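Local atomic coordinates of coat protein (Sulfolobus turreted icosahedral virus, PDB entry 2BBD), a protein that serves as the major capsid protein of an archaeal virus, with a double jelly-roll fold that suggests common ancestry with capsid proteins of eukaryotic and bacterial viruses. Residues F29-R34 and T155-T160; V218-S223 and L299-N304; Q258-V263 and I272-K277. One frame throughout, in Å; residues are numbered along the deposited sequence.

How the contacts relate
Contact 1 lies in one half of this beta-rich chain, contacts 2 and 3 in the other. Along the chain contact 1 closes first. Contact 2 then joins strands 210-219 and 303-313, and contact 3 falls within the intervening stretch, packing helix 250-261 against strand 270-284. Strands 303-313, 210-219 and 270-284 are consecutive neighbours in one sheet, which links contacts 2 and 3. Their centres are about 23 Å apart. Contact 1 belongs to a separate antiparallel sheet, its centre about 40 Å from that of contact 2 and about 27 Å from that of contact 3. Contacts 1 and 2 lie on opposite sides of the chain's centre, as fits a double jelly-roll capsid protein.

Contact 1 (F29-R34 and T155-T160); sequences FIRKIR and TYERVT
A classic beta bulge interrupts the antiparallel pairing of 29-34 with 155-160, where Arg-31 and Lys-32 both face Thr-155. The N of Arg-31 binds the O of Thr-155 at 2.8 Å, while the N of Lys-32 reaches the same oxygen only weakly. The O of Lys-32 accepts from the N of Thr-155. Before the bulge, Ile-30 and Tyr-156 form a non-hydrogen-bonded pair. There CG1 of Ile-30 lies 3.6 Å from CE2 of Tyr-156, the two side chains side by side. The Tyr-156 hydroxyl binds the O of Pro-25. In the preceding hydrogen-bonded pair, the N of Glu-157 donates to the O of Phe-29 at 2.8 Å, from above the carbonyl plane.

The side chains of Phe-29, Lys-32, Thr-155 and Glu-157 lie on the other face. Val-159 crosses Phe-29 at about a right angle. Its CB sits over one ring face, off toward the rim, in a CH-pi contact 3.8 Å from the ring centroid. NH1 of Arg-31 meets OE1 of Glu-157 at 2.6 Å in a salt bridge, with guanidinium and carboxylate planes 38° apart. OE2 forms a salt bridge with Arg-122. A water bridges NZ of Lys-32 and OG1 of Thr-155; NZ also forms a salt bridge with Glu-117, and OG1 a hydrogen bond with Thr-5. Strands 2-13 and 108-123 flank the two paired strands, so the bulge lies inside an antiparallel sheet of the jelly-roll architecture.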
loop_
_atom_site.group_PDB
_atom_site.type_symbol
_atom_site.label_atom_id
_atom_site.label_comp_id
_atom_site.label_asym_id
_atom_site.label_seq_id
_atom_site.Cartn_x
_atom_site.Cartn_y
_atom_site.Cartn_z
ATOM N N PHE A 29 -18.377 -3.022 12.409
ATOM C CA PHE A 29 -17.755 -2.263 11.339
ATOM C C PHE A 29 -16.251 -2.384 11.599
ATOM O O PHE A 29 -15.829 -2.529 12.749
ATOM C CB PHE A 29 -18.197 -0.793 11.388
ATOM C CG PHE A 29 -19.513 -0.524 10.694
ATOM C CD1 PHE A 29 -19.760 0.717 10.107
ATOM C CD2 PHE A 29 -20.504 -1.504 10.626
ATOM C CE1 PHE A 29 -20.978 0.982 9.459
ATOM C CE2 PHE A 29 -21.725 -1.250 9.982
ATOM C CZ PHE A 29 -21.960 -0.007 9.400
ATOM N N ILE A 30 -15.452 -2.322 10.540
ATOM C CA ILE A 30 -14.000 -2.458 10.661
ATOM C C ILE A 30 -13.263 -1.198 10.218
ATOM O O ILE A 30 -13.465 -0.720 9.104
ATOM C CB ILE A 30 -13.511 -3.656 9.808
ATOM C CG1 ILE A 30 -14.122 -4.954 10.353
ATOM C CG2 ILE A 30 -11.980 -3.707 9.783
ATOM C CD1 ILE A 30 -13.964 -6.158 9.419
ATOM N N ARG A 31 -12.416 -0.661 11.090
ATOM C CA ARG A 31 -11.646 0.532 10.759
ATOM C C ARG A 31 -10.291 0.134 10.175
ATOM O O ARG A 31 -9.753 0.817 9.294
ATOM C CB ARG A 31 -11.464 1.408 11.996
ATOM C CG ARG A 31 -12.765 2.021 12.513
ATOM C CD ARG A 31 -12.489 2.859 13.731
ATOM N NE ARG A 31 -11.738 4.056 13.366
ATOM C CZ ARG A 31 -12.284 5.112 12.771
ATOM N NH1 ARG A 31 -13.579 5.113 12.487
ATOM N NH2 ARG A 31 -11.538 6.155 12.443
ATOM N N LYS A 32 -9.731 -0.971 10.658
ATOM C CA LYS A 32 -8.470 -1.429 10.106
ATOM C C LYS A 32 -8.102 -2.872 10.430
ATOM O O LYS A 32 -8.684 -3.508 11.308
ATOM C CB LYS A 32 -7.324 -0.490 10.512
ATOM C CG LYS A 32 -6.798 -0.619 11.927
ATOM C CD LYS A 32 -5.519 0.230 12.084
ATOM C CE LYS A 32 -4.937 0.175 13.500
ATOM N NZ LYS A 32 -4.366 -1.159 13.844
ATOM N N ILE A 33 -7.142 -3.385 9.675
ATOM C CA ILE A 33 -6.650 -4.733 9.863
ATOM C C ILE A 33 -5.134 -4.670 9.950
ATOM O O ILE A 33 -4.476 -4.055 9.112
ATOM C CB ILE A 33 -7.038 -5.650 8.687
ATOM C CG1 ILE A 33 -8.565 -5.794 8.618
ATOM C CG2 ILE A 33 -6.366 -7.003 8.844
ATOM C CD1 ILE A 33 -9.051 -6.508 7.356
ATOM N N ARG A 34 -4.581 -5.300 10.971
ATOM C CA ARG A 34 -3.142 -5.325 11.146
ATOM C C ARG A 34 -2.623 -6.737 10.914
ATOM O O ARG A 34 -3.234 -7.719 11.352
ATOM C CB ARG A 34 -2.766 -4.871 12.555
ATOM C CG ARG A 34 -1.303 -5.103 12.889
ATOM C CD ARG A 34 -1.009 -4.810 14.350
ATOM N NE ARG A 34 -1.078 -3.387 14.654
ATOM C CZ ARG A 34 -0.976 -2.885 15.881
ATOM N NH1 ARG A 34 -0.804 -3.702 16.918
ATOM N NH2 ARG A 34 -1.032 -1.573 16.073
ATOM N N THR A 155 -9.276 -3.893 14.059
ATOM C CA THR A 155 -9.797 -2.763 14.804
ATOM C C THR A 155 -11.249 -2.598 14.349
ATOM O O THR A 155 -11.516 -2.370 13.173
ATOM C CB THR A 155 -9.017 -1.470 14.514
ATOM O OG1 THR A 155 -7.677 -1.586 15.012
ATOM C CG2 THR A 155 -9.700 -0.294 15.195
ATOM N N TYR A 156 -12.179 -2.751 15.286
ATOM C CA TYR A 156 -13.600 -2.629 14.985
ATOM C C TYR A 156 -14.166 -1.331 15.507
ATOM O O TYR A 156 -13.514 -0.598 16.239
ATOM C CB TYR A 156 -14.403 -3.753 15.648
ATOM C CG TYR A 156 -14.201 -5.123 15.068
ATOM C CD1 TYR A 156 -13.419 -6.068 15.723
ATOM C CD2 TYR A 156 -14.825 -5.492 13.883
ATOM C CE1 TYR A 156 -13.271 -7.355 15.213
ATOM C CE2 TYR A 156 -14.681 -6.769 13.361
ATOM C CZ TYR A 156 -13.905 -7.695 14.029
ATOM O OH TYR A 156 -13.743 -8.950 13.496
ATOM N N GLU A 157 -15.398 -1.061 15.112
ATOM C CA GLU A 157 -16.126 0.093 15.604
ATOM C C GLU A 157 -17.565 -0.389 15.685
ATOM O O GLU A 157 -18.122 -0.906 14.709
ATOM C CB GLU A 157 -16.040 1.303 14.672
ATOM C CG GLU A 157 -16.547 2.575 15.349
ATOM C CD GLU A 157 -16.529 3.793 14.444
ATOM O OE1 GLU A 157 -15.531 4.000 13.724
ATOM O OE2 GLU A 157 -17.514 4.557 14.465
ATOM N N ARG A 158 -18.148 -0.257 16.865
ATOM C CA ARG A 158 -19.515 -0.671 17.059
ATOM C C ARG A 158 -20.413 0.474 16.606
ATOM O O ARG A 158 -20.622 1.449 17.329
ATOM C CB ARG A 158 -19.758 -1.014 18.530
ATOM C CG ARG A 158 -21.196 -1.340 18.836
ATOM C CD ARG A 158 -21.340 -2.048 20.168
ATOM N NE ARG A 158 -22.731 -2.046 20.615
ATOM C CZ ARG A 158 -23.342 -0.984 21.132
ATOM N NH1 ARG A 158 -22.680 0.160 21.269
ATOM N NH2 ARG A 158 -24.614 -1.062 21.510
ATOM N N VAL A 159 -20.920 0.349 15.389
ATOM C CA VAL A 159 -21.790 1.356 14.808
ATOM C C VAL A 159 -23.229 0.876 14.926
ATOM O O VAL A 159 -23.608 -0.152 14.358
ATOM C CB VAL A 159 -21.425 1.601 13.331
ATOM C CG1 VAL A 159 -22.289 2.694 12.751
ATOM C CG2 VAL A 159 -19.953 1.991 13.233
ATOM N N THR A 160 -24.021 1.623 15.681
ATOM C CA THR A 160 -25.417 1.272 15.907
ATOM C C THR A 160 -26.330 1.795 14.808
ATOM O O THR A 160 -25.973 2.709 14.065
ATOM C CB THR A 160 -25.898 1.830 17.253
ATOM O OG1 THR A 160 -25.803 3.261 17.233
ATOM C CG2 THR A 160 -25.021 1.291 18.384
HETATM O O HOH W 1 -21.055 -2.083 14.001
HETATM O O HOH W 2 -5.930 -3.310 13.808
#

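Contact 2 (V218-S223 and L299-N304); sequences VINSTS and LQNQDN
Ile-219 and Asn-304 form an antiparallel hydrogen-bonded pair that joins the end of strand 210-219 to the start of strand 303-313. The N of Ile-219 gives a nearly straight bond to the O of Asn-304 (2.9 Å, 176° at the hydrogen). The return bond, from the N of Asn-304 to the O of Ile-219, is longer at 3.2 Å and lies in the carbonyl plane. The CA of Val-218 adds a CA-H...O contact to the O of Asn-304.

Apolar contact is slight. CG2 of Val-218 lies 4.2 Å from CD2 of Leu-299, where the two side chains cross at a slant.

The polar side chains meet beyond the paired strands. Asn-220 carries CG anti to its backbone N (chi1 177°) and beside its carbonyl carbon, on the side of the residues that follow. Its OD1 takes two backbone donors there, the N of Thr-222 at 2.7 Å and the N of Ser-223 at 3.1 Å. The first closes an Asx turn, and the two bonds hold the turn that follows the strand. The ND2 groups of Asn-220 and Asn-301 are both donors, 3.4 Å apart with amide planes nearly perpendicular (85°). They do not bond to each other. Each binds a different carboxylate oxygen of Asp-229, which gathers the two amides.

One water links the segments by accepting from the N of Ser-221 and donating to the O of Gln-302.

Strand 182-193 flanks strand 303-313: Asp-303 pairs by its backbone with Val-193, and OD1 of Asn-304 accepts from the N of Asn-192. The backbone of Val-218 bonds to Ala-269, just before strand 270-284.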
loop_
_atom_site.group_PDB
_atom_site.type_symbol
_atom_site.label_atom_id
_atom_site.label_comp_id
_atom_site.label_asym_id
_atom_site.label_seq_id
_atom_site.Cartn_x
_atom_site.Cartn_y
_atom_site.Cartn_z
ATOM N N VAL A 218 11.160 2.892 -7.880
ATOM C CA VAL A 218 11.756 2.370 -9.095
ATOM C C VAL A 218 12.816 1.300 -8.838
ATOM O O VAL A 218 13.623 1.414 -7.923
ATOM C CB VAL A 218 12.363 3.546 -9.897
ATOM C CG1 VAL A 218 12.884 3.067 -11.212
ATOM C CG2 VAL A 218 11.296 4.616 -10.106
ATOM N N ILE A 219 12.808 0.260 -9.660
ATOM C CA ILE A 219 13.758 -0.830 -9.504
ATOM C C ILE A 219 14.787 -0.878 -10.628
ATOM O O ILE A 219 14.441 -0.917 -11.815
ATOM C CB ILE A 219 13.039 -2.204 -9.469
ATOM C CG1 ILE A 219 12.018 -2.251 -8.329
ATOM C CG2 ILE A 219 14.066 -3.319 -9.316
ATOM C CD1 ILE A 219 12.597 -2.062 -6.940
ATOM N N ASN A 220 16.054 -0.890 -10.235
ATOM C CA ASN A 220 17.182 -0.961 -11.162
ATOM C C ASN A 220 17.597 -2.442 -11.175
ATOM O O ASN A 220 17.713 -3.061 -10.115
ATOM C CB ASN A 220 18.312 -0.061 -10.637
ATOM C CG ASN A 220 19.572 -0.120 -11.481
ATOM O OD1 ASN A 220 20.264 -1.139 -11.522
ATOM N ND2 ASN A 220 19.886 0.989 -12.146
ATOM N N SER A 221 17.810 -3.002 -12.365
ATOM C CA SER A 221 18.177 -4.418 -12.499
ATOM C C SER A 221 19.475 -4.824 -11.803
ATOM O O SER A 221 19.720 -6.008 -11.590
ATOM C CB SER A 221 18.260 -4.815 -13.977
ATOM O OG SER A 221 19.419 -4.272 -14.590
ATOM N N THR A 222 20.306 -3.853 -11.445
ATOM C CA THR A 222 21.569 -4.152 -10.767
ATOM C C THR A 222 21.530 -3.832 -9.274
ATOM O O THR A 222 21.886 -4.660 -8.440
ATOM C CB THR A 222 22.755 -3.356 -11.387
ATOM O OG1 THR A 222 23.046 -3.864 -12.695
ATOM C CG2 THR A 222 23.999 -3.476 -10.521
ATOM N N SER A 223 21.093 -2.625 -8.944
ATOM C CA SER A 223 21.047 -2.190 -7.556
ATOM C C SER A 223 19.680 -2.322 -6.898
ATOM O O SER A 223 19.520 -1.957 -5.736
ATOM C CB SER A 223 21.501 -0.738 -7.477
ATOM O OG SER A 223 20.671 0.055 -8.296
ATOM N N LEU A 299 14.315 9.146 -15.710
ATOM C CA LEU A 299 15.162 8.143 -15.073
ATOM C C LEU A 299 16.580 8.058 -15.632
ATOM O O LEU A 299 16.778 8.134 -16.838
ATOM C CB LEU A 299 14.509 6.761 -15.193
ATOM C CG LEU A 299 13.079 6.595 -14.681
ATOM C CD1 LEU A 299 12.594 5.184 -14.988
ATOM C CD2 LEU A 299 13.026 6.870 -13.193
ATOM N N GLN A 300 17.551 7.869 -14.737
ATOM C CA GLN A 300 18.968 7.743 -15.100
ATOM C C GLN A 300 19.255 6.415 -15.799
ATOM O O GLN A 300 20.265 6.270 -16.486
ATOM C CB GLN A 300 19.836 7.809 -13.848
ATOM C CG GLN A 300 19.760 9.103 -13.060
ATOM C CD GLN A 300 20.597 10.196 -13.685
ATOM O OE1 GLN A 300 20.092 11.036 -14.439
ATOM N NE2 GLN A 300 21.893 10.181 -13.391
ATOM N N ASN A 301 18.378 5.438 -15.600
ATOM C CA ASN A 301 18.530 4.105 -16.195
ATOM C C ASN A 301 17.152 3.554 -16.574
ATOM O O ASN A 301 16.130 4.006 -16.054
ATOM C CB ASN A 301 19.191 3.135 -15.193
ATOM C CG ASN A 301 20.692 3.410 -14.981
ATOM O OD1 ASN A 301 21.477 3.338 -15.918
ATOM N ND2 ASN A 301 21.082 3.713 -13.740
ATOM N N GLN A 302 17.118 2.584 -17.482
ATOM C CA GLN A 302 15.842 1.993 -17.860
ATOM C C GLN A 302 15.464 1.075 -16.706
ATOM O O GLN A 302 16.159 0.096 -16.429
ATOM C CB GLN A 302 15.966 1.185 -19.150
ATOM C CG GLN A 302 14.638 0.580 -19.601
ATOM C CD GLN A 302 14.711 -0.037 -20.984
ATOM O OE1 GLN A 302 15.149 0.605 -21.938
ATOM N NE2 GLN A 302 14.274 -1.285 -21.101
ATOM N N ASP A 303 14.371 1.401 -16.025
ATOM C CA ASP A 303 13.938 0.609 -14.881
ATOM C C ASP A 303 12.471 0.232 -14.943
ATOM O O ASP A 303 11.735 0.643 -15.840
ATOM C CB ASP A 303 14.132 1.375 -13.566
ATOM C CG ASP A 303 15.526 1.951 -13.404
ATOM O OD1 ASP A 303 16.507 1.267 -13.753
ATOM O OD2 ASP A 303 15.628 3.091 -12.903
ATOM N N ASN A 304 12.054 -0.549 -13.955
ATOM C CA ASN A 304 10.665 -0.929 -13.848
ATOM C C ASN A 304 10.107 -0.019 -12.759
ATOM O O ASN A 304 10.751 0.201 -11.731
ATOM C CB ASN A 304 10.550 -2.409 -13.494
ATOM C CG ASN A 304 10.949 -3.307 -14.656
ATOM O OD1 ASN A 304 10.715 -2.970 -15.818
ATOM N ND2 ASN A 304 11.542 -4.452 -14.350
HETATM O O HOH W 3 17.914 -1.254 -14.527
#

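Contact 3 (Q258-V263 and I272-K277); sequences QAEYQV and IIDFRK
OE2 of Glu-260 meets NH2 of Arg-276 at 2.6 Å in a salt bridge. The two groups approach tip to tip, with carboxylate and guanidinium planes 81° apart. Lys-277 is the weaker member of this salt-bridge network: its NZ lies 3.5 Å from OE1 of Glu-260. A bend at chi2 (84°) turns CD of Glu-260 out of the line of its chain. Separately, CG of Glu-260 lies over the centre of the Tyr-261 ring, 3.5 Å above the plane. Arg-276 stays extended from CG to NE, which carries its guanidinium out to the acid.

Tyr-261 makes the second polar link. Its hydroxyl donates to OD1 of Asp-274 at 2.9 Å, on the syn lone pair of that oxygen. Ring and carboxylate planes are 34° apart. Ile-272 packs on the same tyrosine: its CG2 lies 3.6 Å from OH, and its CD1 4.0 Å from CE2. The Ile-272 and Tyr-261 side chains cross at about a right angle.

Asp-274 and Glu-260 point their acid groups at each other, OD2 to OE2 at 3.7 Å. Arg-213 of strand 210-219 forms a salt bridge with OD2 of Asp-274. The end of helix 250-261 is thus tied to strand 270-284 and the following 3-10 segment 275-277. The three basic groups probably offset the repulsion between the two acids and would help to keep both ionised.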
loop_
_atom_site.group_PDB
_atom_site.type_symbol
_atom_site.label_atom_id
_atom_site.label_comp_id
_atom_site.label_asym_id
_atom_site.label_seq_id
_atom_site.Cartn_x
_atom_site.Cartn_y
_atom_site.Cartn_z
ATOM N N GLN A 258 10.014 14.406 3.634
ATOM C CA GLN A 258 10.762 14.553 4.878
ATOM C C GLN A 258 9.989 15.450 5.832
ATOM O O GLN A 258 9.852 15.154 7.019
ATOM C CB GLN A 258 12.124 15.176 4.589
ATOM C CG GLN A 258 12.985 15.447 5.810
ATOM C CD GLN A 258 13.818 14.253 6.205
ATOM O OE1 GLN A 258 14.577 13.714 5.391
ATOM N NE2 GLN A 258 13.692 13.828 7.459
ATOM N N ALA A 259 9.486 16.557 5.304
ATOM C CA ALA A 259 8.733 17.503 6.113
ATOM C C ALA A 259 7.404 16.883 6.504
ATOM O O ALA A 259 7.026 16.885 7.674
ATOM C CB ALA A 259 8.504 18.790 5.331
ATOM N N GLU A 260 6.709 16.336 5.517
ATOM C CA GLU A 260 5.411 15.726 5.742
ATOM C C GLU A 260 5.412 14.525 6.691
ATOM O O GLU A 260 4.667 14.509 7.669
ATOM C CB GLU A 260 4.799 15.311 4.400
ATOM C CG GLU A 260 3.517 14.501 4.530
ATOM C CD GLU A 260 2.275 15.358 4.707
ATOM O OE1 GLU A 260 2.307 16.317 5.512
ATOM O OE2 GLU A 260 1.257 15.062 4.043
ATOM N N TYR A 261 6.249 13.531 6.402
ATOM C CA TYR A 261 6.310 12.302 7.198
ATOM C C TYR A 261 7.364 12.270 8.282
ATOM O O TYR A 261 7.466 11.293 9.027
ATOM C CB TYR A 261 6.501 11.116 6.261
ATOM C CG TYR A 261 5.389 11.024 5.263
ATOM C CD1 TYR A 261 4.124 10.594 5.650
ATOM C CD2 TYR A 261 5.571 11.443 3.947
ATOM C CE1 TYR A 261 3.060 10.582 4.761
ATOM C CE2 TYR A 261 4.511 11.440 3.042
ATOM C CZ TYR A 261 3.255 11.008 3.463
ATOM O OH TYR A 261 2.194 11.018 2.592
ATOM N N GLN A 262 8.160 13.332 8.352
ATOM C CA GLN A 262 9.201 13.459 9.354
ATOM C C GLN A 262 10.134 12.262 9.386
ATOM O O GLN A 262 10.428 11.701 10.443
ATOM C CB GLN A 262 8.545 13.690 10.713
ATOM C CG GLN A 262 7.525 14.821 10.642
ATOM C CD GLN A 262 6.531 14.817 11.789
ATOM O OE1 GLN A 262 5.446 15.395 11.682
ATOM N NE2 GLN A 262 6.894 14.172 12.895
ATOM N N VAL A 263 10.611 11.882 8.210
ATOM C CA VAL A 263 11.524 10.762 8.086
ATOM C C VAL A 263 12.240 10.868 6.743
ATOM O O VAL A 263 11.689 11.390 5.772
ATOM C CB VAL A 263 10.758 9.403 8.185
ATOM C CG1 VAL A 263 9.865 9.217 6.981
ATOM C CG2 VAL A 263 11.740 8.257 8.312
ATOM N N ILE A 272 6.589 9.847 -2.315
ATOM C CA ILE A 272 5.141 9.919 -2.223
ATOM C C ILE A 272 4.611 11.265 -2.702
ATOM O O ILE A 272 5.154 12.320 -2.366
ATOM C CB ILE A 272 4.661 9.705 -0.786
ATOM C CG1 ILE A 272 4.926 8.251 -0.358
ATOM C CG2 ILE A 272 3.185 10.058 -0.688
ATOM C CD1 ILE A 272 4.636 7.966 1.104
ATOM N N ILE A 273 3.548 11.214 -3.496
ATOM C CA ILE A 273 2.904 12.417 -4.002
ATOM C C ILE A 273 1.576 12.608 -3.296
ATOM O O ILE A 273 0.620 11.879 -3.568
ATOM C CB ILE A 273 2.582 12.337 -5.518
ATOM C CG1 ILE A 273 3.864 12.288 -6.341
ATOM C CG2 ILE A 273 1.712 13.518 -5.923
ATOM C CD1 ILE A 273 4.491 10.918 -6.391
ATOM N N ASP A 274 1.512 13.569 -2.383
ATOM C CA ASP A 274 0.257 13.856 -1.703
ATOM C C ASP A 274 -0.459 14.870 -2.581
ATOM O O ASP A 274 -0.119 16.052 -2.591
ATOM C CB ASP A 274 0.505 14.432 -0.308
ATOM C CG ASP A 274 1.048 13.397 0.660
ATOM O OD1 ASP A 274 2.280 13.248 0.760
ATOM O OD2 ASP A 274 0.235 12.718 1.313
ATOM N N PHE A 275 -1.444 14.386 -3.328
ATOM C CA PHE A 275 -2.201 15.216 -4.251
ATOM C C PHE A 275 -2.796 16.505 -3.687
ATOM O O PHE A 275 -2.769 17.532 -4.364
ATOM C CB PHE A 275 -3.281 14.366 -4.921
ATOM C CG PHE A 275 -2.722 13.232 -5.745
ATOM C CD1 PHE A 275 -2.007 13.490 -6.911
ATOM C CD2 PHE A 275 -2.879 11.907 -5.333
ATOM C CE1 PHE A 275 -1.448 12.443 -7.663
ATOM C CE2 PHE A 275 -2.329 10.856 -6.068
ATOM C CZ PHE A 275 -1.609 11.126 -7.240
ATOM N N ARG A 276 -3.310 16.477 -2.460
ATOM C CA ARG A 276 -3.898 17.681 -1.879
ATOM C C ARG A 276 -2.889 18.822 -1.798
ATOM O O ARG A 276 -3.268 19.982 -1.646
ATOM C CB ARG A 276 -4.455 17.408 -0.482
ATOM C CG ARG A 276 -3.399 17.051 0.535
ATOM C CD ARG A 276 -3.960 17.082 1.950
ATOM N NE ARG A 276 -2.990 16.587 2.925
ATOM C CZ ARG A 276 -1.737 17.030 3.038
ATOM N NH1 ARG A 276 -1.280 17.989 2.238
ATOM N NH2 ARG A 276 -0.934 16.507 3.956
ATOM N N LYS A 277 -1.607 18.492 -1.890
ATOM C CA LYS A 277 -0.559 19.504 -1.839
ATOM C C LYS A 277 -0.410 20.202 -3.188
ATOM O O LYS A 277 0.331 21.176 -3.310
ATOM C CB LYS A 277 0.785 18.873 -1.455
ATOM C CG LYS A 277 0.902 18.416 -0.012
ATOM C CD LYS A 277 2.285 17.843 0.232
ATOM C CE LYS A 277 2.448 17.283 1.636
ATOM N NZ LYS A 277 2.376 18.325 2.696
#